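Fatty acid biosynthesis transcriptional regulator (Streptococcus pneumoniae, PDB 6JBX) binds DNA as a MarR-family transcription factor and represses the fatty acid synthesis pathway, with acyl-ACP as co-repressor. Local coordinates at residues S61-E66 with G72-S77; S77-E82 with I87-S92. All coordinates share one frame; numbering follows the deposited sequence.

Contact 1: residues S61-E66 with G72-S77. With nucleotides of chain D; nucleotides of chain C.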
ATOM      1  N   SER A  61      -3.810 -15.996  16.954  1.00 48.90           N
ATOM      2  CA  SER A  61      -4.985 -15.118  17.114  1.00 49.28           C
ATOM      3  C   SER A  61      -4.534 -13.659  17.182  1.00 45.23           C
ATOM      4  O   SER A  61      -5.129 -12.814  16.537  1.00 46.95           O
ATOM      5  CB  SER A  61      -5.809 -15.511  18.317  1.00 48.41           C
ATOM      6  OG  SER A  61      -6.262 -16.854  18.182  1.00 47.91           O
ATOM      7  N   GLN A  62      -3.447 -13.371  17.893  1.00 44.28           N
ATOM      8  CA  GLN A  62      -3.044 -11.964  18.071  1.00 45.18           C
ATOM      9  C   GLN A  62      -2.469 -11.435  16.758  1.00 49.65           C
ATOM     10  O   GLN A  62      -2.623 -10.257  16.448  1.00 48.85           O
ATOM     11  CB  GLN A  62      -2.017 -11.804  19.193  1.00 52.36           C
ATOM     12  CG  GLN A  62      -2.233 -12.791  20.343  1.00 62.28           C
ATOM     13  CD  GLN A  62      -1.554 -12.459  21.652  1.00 60.72           C
ATOM     14  OE1 GLN A  62      -0.341 -12.593  21.798  1.00 57.46           O
ATOM     15  NE2 GLN A  62      -2.353 -12.091  22.646  1.00 61.75           N
ATOM     16  N   VAL A  63      -1.784 -12.306  16.007  1.00 46.65           N
ATOM     17  CA  VAL A  63      -1.246 -11.915  14.692  1.00 45.27           C
ATOM     18  C   VAL A  63      -2.415 -11.616  13.740  1.00 40.14           C
ATOM     19  O   VAL A  63      -2.399 -10.638  13.046  1.00 41.61           O
ATOM     20  CB  VAL A  63      -0.314 -12.994  14.115  1.00 44.13           C
ATOM     21  CG1 VAL A  63       0.071 -12.691  12.667  1.00 44.42           C
ATOM     22  CG2 VAL A  63       0.923 -13.177  14.975  1.00 39.83           C
ATOM     23  N   SER A  64      -3.415 -12.467  13.732  1.00 41.54           N
ATOM     24  CA  SER A  64      -4.632 -12.245  12.991  1.00 44.66           C
ATOM     25  C   SER A  64      -5.242 -10.853  13.254  1.00 54.08           C
ATOM     26  O   SER A  64      -5.505 -10.074  12.322  1.00 53.16           O
ATOM     27  CB  SER A  64      -5.607 -13.299  13.340  1.00 47.21           C
ATOM     28  OG  SER A  64      -6.775 -13.109  12.578  1.00 61.33           O
ATOM     29  N   LYS A  65      -5.471 -10.517  14.513  1.00 52.46           N
ATOM     30  CA  LYS A  65      -6.068  -9.230  14.845  1.00 52.64           C
ATOM     31  C   LYS A  65      -5.142  -8.100  14.387  1.00 51.41           C
ATOM     32  O   LYS A  65      -5.596  -7.089  13.860  1.00 52.04           O
ATOM     33  CB  LYS A  65      -6.319  -9.136  16.355  1.00 64.55           C
ATOM     34  CG  LYS A  65      -7.403 -10.067  16.883  1.00 75.51           C
ATOM     35  CD  LYS A  65      -7.595  -9.983  18.383  1.00 87.53           C
ATOM     36  CE  LYS A  65      -8.521 -11.057  18.918  1.00 89.05           C
ATOM     37  NZ  LYS A  65      -7.883 -11.803  20.031  1.00 89.39           N
ATOM     38  N   GLU A  66      -3.847  -8.268  14.603  1.00 47.90           N
ATOM     39  CA  GLU A  66      -2.897  -7.230  14.275  1.00 48.22           C
ATOM     40  C   GLU A  66      -2.821  -7.027  12.748  1.00 54.04           C
ATOM     41  O   GLU A  66      -2.536  -5.917  12.291  1.00 54.28           O
ATOM     42  CB  GLU A  66      -1.548  -7.586  14.895  1.00 51.78           C
ATOM     43  CG  GLU A  66      -0.434  -6.610  14.558  1.00 63.25           C
ATOM     44  CD  GLU A  66      -0.615  -5.192  15.071  1.00 79.51           C
ATOM     45  OE1 GLU A  66      -0.886  -5.038  16.281  1.00 77.06           O
ATOM     46  OE2 GLU A  66      -0.465  -4.244  14.261  1.00 93.40           O
ATOM     47  N   GLY A  72      -7.166 -18.708   9.533  1.00 49.13           N
ATOM     48  CA  GLY A  72      -6.733 -19.673   8.489  1.00 49.11           C
ATOM     49  C   GLY A  72      -5.578 -19.123   7.650  1.00 47.66           C
ATOM     50  O   GLY A  72      -4.582 -19.799   7.432  1.00 47.68           O
ATOM     51  N   THR A  73      -5.724 -17.866   7.247  1.00 47.24           N
ATOM     52  CA  THR A  73      -4.734 -17.124   6.502  1.00 48.12           C
ATOM     53  C   THR A  73      -3.425 -17.022   7.282  1.00 48.99           C
ATOM     54  O   THR A  73      -2.349 -17.217   6.699  1.00 44.80           O
ATOM     55  CB  THR A  73      -5.235 -15.713   6.185  1.00 44.69           C
ATOM     56  OG1 THR A  73      -6.316 -15.896   5.272  1.00 52.52           O
ATOM     57  CG2 THR A  73      -4.184 -14.824   5.569  1.00 45.53           C
ATOM     58  N   VAL A  74      -3.507 -16.689   8.576  1.00 43.60           N
ATOM     59  CA  VAL A  74      -2.305 -16.597   9.412  1.00 38.09           C
ATOM     60  C   VAL A  74      -1.662 -17.990   9.528  1.00 38.61           C
ATOM     61  O   VAL A  74      -0.433 -18.112   9.451  1.00 36.74           O
ATOM     62  CB  VAL A  74      -2.596 -16.008  10.799  1.00 41.85           C
ATOM     63  CG1 VAL A  74      -1.506 -16.367  11.812  1.00 39.88           C
ATOM     64  CG2 VAL A  74      -2.772 -14.501  10.730  1.00 41.40           C
ATOM     65  N   THR A  75      -2.468 -19.034   9.669  1.00 35.90           N
ATOM     66  CA  THR A  75      -1.909 -20.380   9.868  1.00 41.47           C
ATOM     67  C   THR A  75      -1.087 -20.792   8.643  1.00 44.74           C
ATOM     68  O   THR A  75      -0.012 -21.362   8.793  1.00 41.26           O
ATOM     69  CB  THR A  75      -2.993 -21.414  10.186  1.00 44.92           C
ATOM     70  OG1 THR A  75      -3.500 -21.084  11.484  1.00 54.39           O
ATOM     71  CG2 THR A  75      -2.468 -22.838  10.164  1.00 39.77           C
ATOM     72  N   THR A  76      -1.613 -20.511   7.445  1.00 45.46           N
ATOM     73  CA  THR A  76      -0.925 -20.853   6.205  1.00 42.72           C
ATOM     74  C   THR A  76       0.421 -20.126   6.141  1.00 39.14           C
ATOM     75  O   THR A  76       1.433 -20.720   5.824  1.00 39.83           O
ATOM     76  CB  THR A  76      -1.825 -20.565   4.995  1.00 43.51           C
ATOM     77  OG1 THR A  76      -2.898 -21.508   5.126  1.00 43.74           O
ATOM     78  CG2 THR A  76      -1.094 -20.689   3.672  1.00 39.39           C
ATOM     79  N   SER A  77       0.411 -18.840   6.435  1.00 37.47           N
ATOM     80  CA  SER A  77       1.610 -18.041   6.367  1.00 37.40           C
ATOM     81  C   SER A  77       2.638 -18.583   7.370  1.00 38.53           C
ATOM     82  O   SER A  77       3.840 -18.711   7.034  1.00 36.36           O
ATOM     83  CB  SER A  77       1.286 -16.587   6.591  1.00 36.76           C
ATOM     84  OG  SER A  77       2.426 -15.766   6.463  1.00 39.54           O
TER
ATOM     85  P    DT D   6      -1.648 -23.523  14.139  1.00 49.57           P
ATOM     86  OP1  DT D   6      -0.369 -24.210  14.358  1.00 43.26           O
ATOM     87  OP2  DT D   6      -1.760 -22.184  13.511  1.00 41.82           O
ATOM     88  O5'  DT D   6      -2.545 -24.537  13.308  1.00 47.92           O
ATOM     89  C5'  DT D   6      -2.711 -25.873  13.769  1.00 47.06           C
ATOM     90  C4'  DT D   6      -3.696 -26.548  12.855  1.00 48.87           C
ATOM     91  O4'  DT D   6      -4.955 -25.861  12.927  1.00 44.53           O
ATOM     92  C3'  DT D   6      -3.294 -26.502  11.380  1.00 45.72           C
ATOM     93  O3'  DT D   6      -2.915 -27.818  11.038  1.00 52.51           O
ATOM     94  C2'  DT D   6      -4.562 -26.102  10.648  1.00 47.52           C
ATOM     95  C1'  DT D   6      -5.632 -26.159  11.737  1.00 45.47           C
ATOM     96  N1   DT D   6      -6.697 -25.181  11.593  1.00 36.41           N
ATOM     97  C2   DT D   6      -7.917 -25.624  11.143  1.00 37.67           C
ATOM     98  O2   DT D   6      -8.133 -26.786  10.851  1.00 39.13           O
ATOM     99  N3   DT D   6      -8.879 -24.650  11.043  1.00 33.27           N
ATOM    100  C4   DT D   6      -8.741 -23.315  11.349  1.00 35.58           C
ATOM    101  O4   DT D   6      -9.691 -22.553  11.204  1.00 42.70           O
ATOM    102  C5   DT D   6      -7.424 -22.913  11.779  1.00 34.97           C
ATOM    103  C7   DT D   6      -7.182 -21.478  12.112  1.00 34.77           C
ATOM    104  C6   DT D   6      -6.484 -23.857  11.897  1.00 34.25           C
TER
ATOM    105  P    DT C  14      -2.937 -11.435   2.639  1.00 50.37           P
ATOM    106  OP1  DT C  14      -3.144  -9.984   2.586  1.00 51.34           O
ATOM    107  OP2  DT C  14      -2.057 -12.002   3.702  1.00 46.15           O
ATOM    108  O5'  DT C  14      -4.351 -12.129   2.628  1.00 43.29           O
ATOM    109  C5'  DT C  14      -5.320 -11.640   1.694  1.00 48.32           C
ATOM    110  C4'  DT C  14      -6.465 -12.612   1.582  1.00 47.69           C
ATOM    111  O4'  DT C  14      -6.056 -13.807   0.898  1.00 42.82           O
ATOM    112  C3'  DT C  14      -7.011 -13.127   2.910  1.00 48.66           C
ATOM    113  O3'  DT C  14      -7.916 -12.188   3.488  1.00 53.99           O
ATOM    114  C2'  DT C  14      -7.678 -14.429   2.505  1.00 45.09           C
ATOM    115  C1'  DT C  14      -7.122 -14.721   1.101  1.00 45.58           C
ATOM    116  N1   DT C  14      -6.622 -16.094   0.938  1.00 38.01           N
ATOM    117  C2   DT C  14      -7.346 -16.932   0.130  1.00 42.45           C
ATOM    118  O2   DT C  14      -8.312 -16.562  -0.507  1.00 51.18           O
ATOM    119  N3   DT C  14      -6.893 -18.227   0.089  1.00 40.36           N
ATOM    120  C4   DT C  14      -5.817 -18.752   0.774  1.00 38.74           C
ATOM    121  O4   DT C  14      -5.517 -19.934   0.628  1.00 43.86           O
ATOM    122  C5   DT C  14      -5.135 -17.828   1.647  1.00 38.09           C
ATOM    123  C7   DT C  14      -3.958 -18.311   2.434  1.00 40.68           C
ATOM    124  C6   DT C  14      -5.565 -16.561   1.684  1.00 39.79           C
TER
ATOM    125  P    DA D   5      -3.894 -19.578  19.247  1.00 48.42           P
ATOM    126  OP1  DA D   5      -2.501 -19.718  19.768  1.00 41.81           O
ATOM    127  OP2  DA D   5      -4.409 -18.233  18.859  1.00 43.08           O
ATOM    128  O5'  DA D   5      -4.081 -20.603  18.053  1.00 41.53           O
ATOM    129  C5'  DA D   5      -3.530 -21.886  18.205  1.00 37.95           C
ATOM    130  C4'  DA D   5      -4.076 -22.829  17.166  1.00 45.89           C
ATOM    131  O4'  DA D   5      -5.504 -22.734  17.074  1.00 40.67           O
ATOM    132  C3'  DA D   5      -3.576 -22.608  15.732  1.00 45.74           C
ATOM    133  O3'  DA D   5      -2.427 -23.451  15.569  1.00 50.91           O
ATOM    134  C2'  DA D   5      -4.777 -23.020  14.889  1.00 47.23           C
ATOM    135  C1'  DA D   5      -5.804 -23.495  15.930  1.00 41.95           C
ATOM    136  N9   DA D   5      -7.196 -23.246  15.569  1.00 36.14           N
ATOM    137  C8   DA D   5      -7.880 -22.059  15.607  1.00 37.04           C
ATOM    138  N7   DA D   5      -9.118 -22.148  15.177  1.00 39.08           N
ATOM    139  C5   DA D   5      -9.256 -23.488  14.839  1.00 34.40           C
ATOM    140  C6   DA D   5     -10.332 -24.222  14.313  1.00 39.45           C
ATOM    141  N6   DA D   5     -11.524 -23.689  14.041  1.00 41.63           N
ATOM    142  N1   DA D   5     -10.136 -25.536  14.062  1.00 41.25           N
ATOM    143  C2   DA D   5      -8.935 -26.069  14.339  1.00 43.55           C
ATOM    144  N3   DA D   5      -7.849 -25.481  14.851  1.00 38.33           N
ATOM    145  C4   DA D   5      -8.078 -24.173  15.066  1.00 33.29           C
TER

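Contact 2: residues S77-E82 with I87-S92. With nucleotides of chain D.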
ATOM      1  N   SER A  77       0.411 -18.840   6.435  1.00 37.47           N
ATOM      2  CA  SER A  77       1.610 -18.041   6.367  1.00 37.40           C
ATOM      3  C   SER A  77       2.638 -18.583   7.370  1.00 38.53           C
ATOM      4  O   SER A  77       3.840 -18.711   7.034  1.00 36.36           O
ATOM      5  CB  SER A  77       1.286 -16.587   6.591  1.00 36.76           C
ATOM      6  OG  SER A  77       2.426 -15.766   6.463  1.00 39.54           O
ATOM      7  N   LEU A  78       2.184 -18.925   8.581  1.00 34.02           N
ATOM      8  CA  LEU A  78       3.104 -19.433   9.590  1.00 35.86           C
ATOM      9  C   LEU A  78       3.676 -20.788   9.140  1.00 34.16           C
ATOM     10  O   LEU A  78       4.873 -21.034   9.336  1.00 32.67           O
ATOM     11  CB  LEU A  78       2.396 -19.561  10.942  1.00 37.09           C
ATOM     12  CG  LEU A  78       1.900 -18.262  11.578  1.00 35.74           C
ATOM     13  CD1 LEU A  78       1.016 -18.588  12.770  1.00 40.88           C
ATOM     14  CD2 LEU A  78       3.045 -17.359  12.014  1.00 33.59           C
ATOM     15  N   ASN A  79       2.871 -21.642   8.499  1.00 35.57           N
ATOM     16  CA  ASN A  79       3.371 -22.935   8.000  1.00 35.74           C
ATOM     17  C   ASN A  79       4.508 -22.697   7.001  1.00 36.54           C
ATOM     18  O   ASN A  79       5.548 -23.350   7.098  1.00 40.42           O
ATOM     19  CB  ASN A  79       2.278 -23.775   7.317  1.00 40.00           C
ATOM     20  CG  ASN A  79       1.262 -24.369   8.274  1.00 43.38           C
ATOM     21  OD1 ASN A  79       1.449 -24.313   9.490  1.00 40.39           O
ATOM     22  ND2 ASN A  79       0.193 -24.942   7.728  1.00 37.80           N
ATOM     23  N   ASN A  80       4.309 -21.787   6.032  1.00 34.08           N
ATOM     24  CA  ASN A  80       5.378 -21.437   5.059  1.00 35.88           C
ATOM     25  C   ASN A  80       6.613 -20.880   5.790  1.00 32.16           C
ATOM     26  O   ASN A  80       7.758 -21.158   5.424  1.00 34.05           O
ATOM     27  CB  ASN A  80       4.885 -20.467   3.978  1.00 34.99           C
ATOM     28  CG  ASN A  80       3.811 -21.074   3.099  1.00 39.08           C
ATOM     29  OD1 ASN A  80       3.754 -22.295   2.930  1.00 42.37           O
ATOM     30  ND2 ASN A  80       2.914 -20.247   2.570  1.00 38.38           N
ATOM     31  N   LEU A  81       6.402 -20.058   6.787  1.00 35.98           N
ATOM     32  CA  LEU A  81       7.532 -19.369   7.434  1.00 36.59           C
ATOM     33  C   LEU A  81       8.280 -20.389   8.316  1.00 37.12           C
ATOM     34  O   LEU A  81       9.474 -20.355   8.408  1.00 32.66           O
ATOM     35  CB  LEU A  81       7.013 -18.193   8.271  1.00 37.89           C
ATOM     36  CG  LEU A  81       6.598 -16.919   7.521  1.00 41.20           C
ATOM     37  CD1 LEU A  81       5.912 -15.914   8.465  1.00 39.14           C
ATOM     38  CD2 LEU A  81       7.810 -16.265   6.870  1.00 36.99           C
ATOM     39  N   GLU A  82       7.562 -21.304   8.955  1.00 38.93           N
ATOM     40  CA  GLU A  82       8.237 -22.340   9.769  1.00 41.31           C
ATOM     41  C   GLU A  82       9.015 -23.258   8.816  1.00 37.42           C
ATOM     42  O   GLU A  82      10.145 -23.475   9.038  1.00 32.14           O
ATOM     43  CB  GLU A  82       7.250 -23.149  10.618  1.00 43.37           C
ATOM     44  CG  GLU A  82       7.932 -24.065  11.645  1.00 50.07           C
ATOM     45  CD  GLU A  82       7.082 -24.505  12.838  1.00 54.71           C
ATOM     46  OE1 GLU A  82       5.848 -24.743  12.651  1.00 55.62           O
ATOM     47  OE2 GLU A  82       7.650 -24.598  13.968  1.00 57.05           O
ATOM     48  N   ILE A  87      10.532 -18.842  11.627  1.00 36.92           N
ATOM     49  CA  ILE A  87       9.807 -18.790  12.884  1.00 38.12           C
ATOM     50  C   ILE A  87       9.731 -20.188  13.512  1.00 41.93           C
ATOM     51  O   ILE A  87       9.937 -21.206  12.834  1.00 36.40           O
ATOM     52  CB  ILE A  87       8.386 -18.256  12.661  1.00 34.94           C
ATOM     53  CG1 ILE A  87       7.556 -19.291  11.898  1.00 39.57           C
ATOM     54  CG2 ILE A  87       8.412 -16.892  11.982  1.00 40.33           C
ATOM     55  CD1 ILE A  87       6.108 -19.304  12.251  1.00 43.29           C
ATOM     56  N   GLU A  88       9.401 -20.215  14.808  1.00 43.93           N
ATOM     57  CA  GLU A  88       9.131 -21.465  15.527  1.00 44.30           C
ATOM     58  C   GLU A  88       7.814 -21.337  16.281  1.00 40.77           C
ATOM     59  O   GLU A  88       7.505 -20.273  16.837  1.00 40.81           O
ATOM     60  CB  GLU A  88      10.241 -21.804  16.521  1.00 52.34           C
ATOM     61  CG  GLU A  88      11.492 -22.327  15.833  1.00 65.66           C
ATOM     62  CD  GLU A  88      12.355 -23.329  16.591  1.00 79.20           C
ATOM     63  OE1 GLU A  88      11.955 -23.740  17.716  1.00 84.89           O
ATOM     64  OE2 GLU A  88      13.439 -23.693  16.049  1.00 69.31           O
ATOM     65  N   ARG A  89       7.042 -22.410  16.228  1.00 41.61           N
ATOM     66  CA  ARG A  89       5.795 -22.540  16.980  1.00 46.34           C
ATOM     67  C   ARG A  89       6.085 -23.294  18.284  1.00 48.94           C
ATOM     68  O   ARG A  89       6.750 -24.323  18.246  1.00 47.46           O
ATOM     69  CB  ARG A  89       4.764 -23.369  16.216  1.00 44.99           C
ATOM     70  CG  ARG A  89       4.039 -22.660  15.088  1.00 49.16           C
ATOM     71  CD  ARG A  89       3.041 -23.671  14.528  1.00 51.58           C
ATOM     72  NE  ARG A  89       2.041 -23.067  13.668  1.00 47.80           N
ATOM     73  CZ  ARG A  89       2.055 -23.118  12.343  1.00 47.63           C
ATOM     74  NH1 ARG A  89       3.097 -23.628  11.700  1.00 45.32           N
ATOM     75  NH2 ARG A  89       0.987 -22.701  11.679  1.00 43.72           N
ATOM     76  N   VAL A  90       5.534 -22.818  19.402  1.00 51.22           N
ATOM     77  CA  VAL A  90       5.726 -23.465  20.724  1.00 56.53           C
ATOM     78  C   VAL A  90       4.363 -23.632  21.408  1.00 53.72           C
ATOM     79  O   VAL A  90       3.669 -22.614  21.654  1.00 54.11           O
ATOM     80  CB  VAL A  90       6.685 -22.631  21.591  1.00 57.63           C
ATOM     81  CG1 VAL A  90       6.667 -23.062  23.053  1.00 64.92           C
ATOM     82  CG2 VAL A  90       8.099 -22.676  21.030  1.00 57.35           C
ATOM     83  N   ARG A  91       3.995 -24.884  21.715  1.00 57.39           N
ATOM     84  CA  ARG A  91       2.709 -25.183  22.409  1.00 61.39           C
ATOM     85  C   ARG A  91       2.791 -24.613  23.829  1.00 57.57           C
ATOM     86  O   ARG A  91       3.808 -24.763  24.514  1.00 57.87           O
ATOM     87  CB  ARG A  91       2.404 -26.688  22.428  1.00 72.03           C
ATOM     88  CG  ARG A  91       1.761 -27.239  21.157  1.00 77.36           C
ATOM     89  CD  ARG A  91       0.270 -26.943  21.049  1.00 81.59           C
ATOM     90  NE  ARG A  91      -0.260 -27.006  19.680  1.00 83.40           N
ATOM     91  CZ  ARG A  91      -1.516 -26.696  19.338  1.00 80.99           C
ATOM     92  NH1 ARG A  91      -2.377 -26.346  20.276  1.00 79.68           N
ATOM     93  NH2 ARG A  91      -1.916 -26.731  18.075  1.00 69.10           N
ATOM     94  N   SER A  92       1.756 -23.877  24.211  1.00 57.89           N
ATOM     95  CA  SER A  92       1.628 -23.340  25.565  1.00 67.11           C
ATOM     96  C   SER A  92       1.487 -24.496  26.557  1.00 73.29           C
ATOM     97  O   SER A  92       0.948 -25.570  26.221  1.00 72.96           O
ATOM     98  CB  SER A  92       0.444 -22.420  25.686  1.00 64.94           C
ATOM     99  OG  SER A  92       0.195 -22.074  27.042  1.00 64.43           O
TER
ATOM    100  P    DT D   6      -1.648 -23.523  14.139  1.00 49.57           P
ATOM    101  OP1  DT D   6      -0.369 -24.210  14.358  1.00 43.26           O
ATOM    102  OP2  DT D   6      -1.760 -22.184  13.511  1.00 41.82           O
ATOM    103  O5'  DT D   6      -2.545 -24.537  13.308  1.00 47.92           O
ATOM    104  C5'  DT D   6      -2.711 -25.873  13.769  1.00 47.06           C
ATOM    105  C4'  DT D   6      -3.696 -26.548  12.855  1.00 48.87           C
ATOM    106  O4'  DT D   6      -4.955 -25.861  12.927  1.00 44.53           O
ATOM    107  C3'  DT D   6      -3.294 -26.502  11.380  1.00 45.72           C
ATOM    108  O3'  DT D   6      -2.915 -27.818  11.038  1.00 52.51           O
ATOM    109  C2'  DT D   6      -4.562 -26.102  10.648  1.00 47.52           C
ATOM    110  C1'  DT D   6      -5.632 -26.159  11.737  1.00 45.47           C
ATOM    111  N1   DT D   6      -6.697 -25.181  11.593  1.00 36.41           N
ATOM    112  C2   DT D   6      -7.917 -25.624  11.143  1.00 37.67           C
ATOM    113  O2   DT D   6      -8.133 -26.786  10.851  1.00 39.13           O
ATOM    114  N3   DT D   6      -8.879 -24.650  11.043  1.00 33.27           N
ATOM    115  C4   DT D   6      -8.741 -23.315  11.349  1.00 35.58           C
ATOM    116  O4   DT D   6      -9.691 -22.553  11.204  1.00 42.70           O
ATOM    117  C5   DT D   6      -7.424 -22.913  11.779  1.00 34.97           C
ATOM    118  C7   DT D   6      -7.182 -21.478  12.112  1.00 34.77           C
ATOM    119  C6   DT D   6      -6.484 -23.857  11.897  1.00 34.25           C
TER
HETATM  120  O   HOH W   1      11.631 -22.887  11.606  1.00 47.52           O

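Contact 1: residues S61-E66 with G72-S77
Val63 and Val74 meet through methyl groups alone, and the flat groups near the contact, two thymine bases of the bound DNA, lie on the DNA side of helix 71-84, each bringing its C7 methyl up to the helix. At DT6 of chain D, the backbone N of Gly72 lies 3.8 Å from C7. At DT14 of chain C, the CG2 methyl of Thr76 comes within 3.9 Å of C7. Behind this DNA-facing side, the two helices meet chiefly at Val74. Val74 points its CB toward the segment 61-66, and with its CG1 anti to the backbone N (chi1 160°) CG2 is the methyl laid against Ser64, while both methyls reach Val63 CG1. The closer approach is that of Val74 CG2, 3.9 Å from Val63 CG1, the two valines running obliquely past each other; CG2 also lies 3.7 Å from the backbone N of Ser64. The Ser64 hydroxyl turns to the carbonyl of Val69 in the connection between the helices. This is the helix-turn-helix of a MarR-type winged helix domain: helix 60-67 is the first element, and helix 71-84 is the recognition helix, which reaches the thymine methyls in the major groove. Val63 also rests on Val51 of helix 43-54, so the valine pair continues into the interior of the domain. Both helices hold the DNA backbone of chain D. Near the start of helix 60-67, Ser61 N donates to OP2 of DA5 at 3.0 Å, a bond that the helix dipole would probably strengthen. The Ser61 hydroxyl bonds to that same oxygen, although the modelled separation is doubtfully short. One nucleotide on, Thr75 OG1 gives its proton to OP2 of DT6 at 2.9 Å. Thr73 OG1, beside the deoxyribose of DT14 of chain C, donates to another phosphate.

Contact 2: residues S77-E82 with I87-S92
Arg89 leaves strand 87-91 with its chain fully extended from CG to NE, which carries the guanidinium across to Asn79 and Glu82 on the helix. Ile87 has CG1 between its backbone N and carbonyl carbon (chi1 70°), which places CG1 3.8 Å from Leu81 CB; Ile87 CD1 lies 3.6 Å from Leu78 CD2. Glu82 OE1 sits at the edge of the guanidinium, in its plane, and makes a salt bridge with Arg89 NH1 at 3.1 Å. Glu82 OE2 takes the backbone N-H of Arg89 at 3.2 Å from above the carboxylate plane, so one glutamate holds both ends of the arginine. Asn79 OD1 accepts weak, bent bonds from both NH1 and NH2 of Arg89, while Asn79 ND2 serves a DNA phosphate. Leu78 CB lies over one guanidinium face, offset toward its rim. With its rotation fixed this way, the guanidinium offers NH2 to OP2 of DT6 of chain D in a weak bond of 3.3 Å, and Arg89 NE comes 2.8 Å from OP1. A water joins the carbonyls of Glu82 and Ile87. A recognition helix packed on the first wing strand is typical of the winged helix-turn-helix; here a strand arginine also meets the DNA backbone.

Contact 1 closes before contact 2 opens, and helix 71-84 runs through both: its first half packs on helix 60-67 and its later part on strand 87-91, with Ser77 shared. The two centres lie about 11 Å apart, on the same side of the chain's centre, and they touch where Thr75 O meets Arg89 NH2. Strand 87-91 pairs antiparallel with strand 99-103 to form the wing, so contact 1 joins the two helices of the helix-turn-helix and contact 2 joins the second of them to the wing, within one DNA-binding domain. Both also converge on the DT6 phosphate of chain D, which is reached from the helix by Thr75 and from the strand by Arg89.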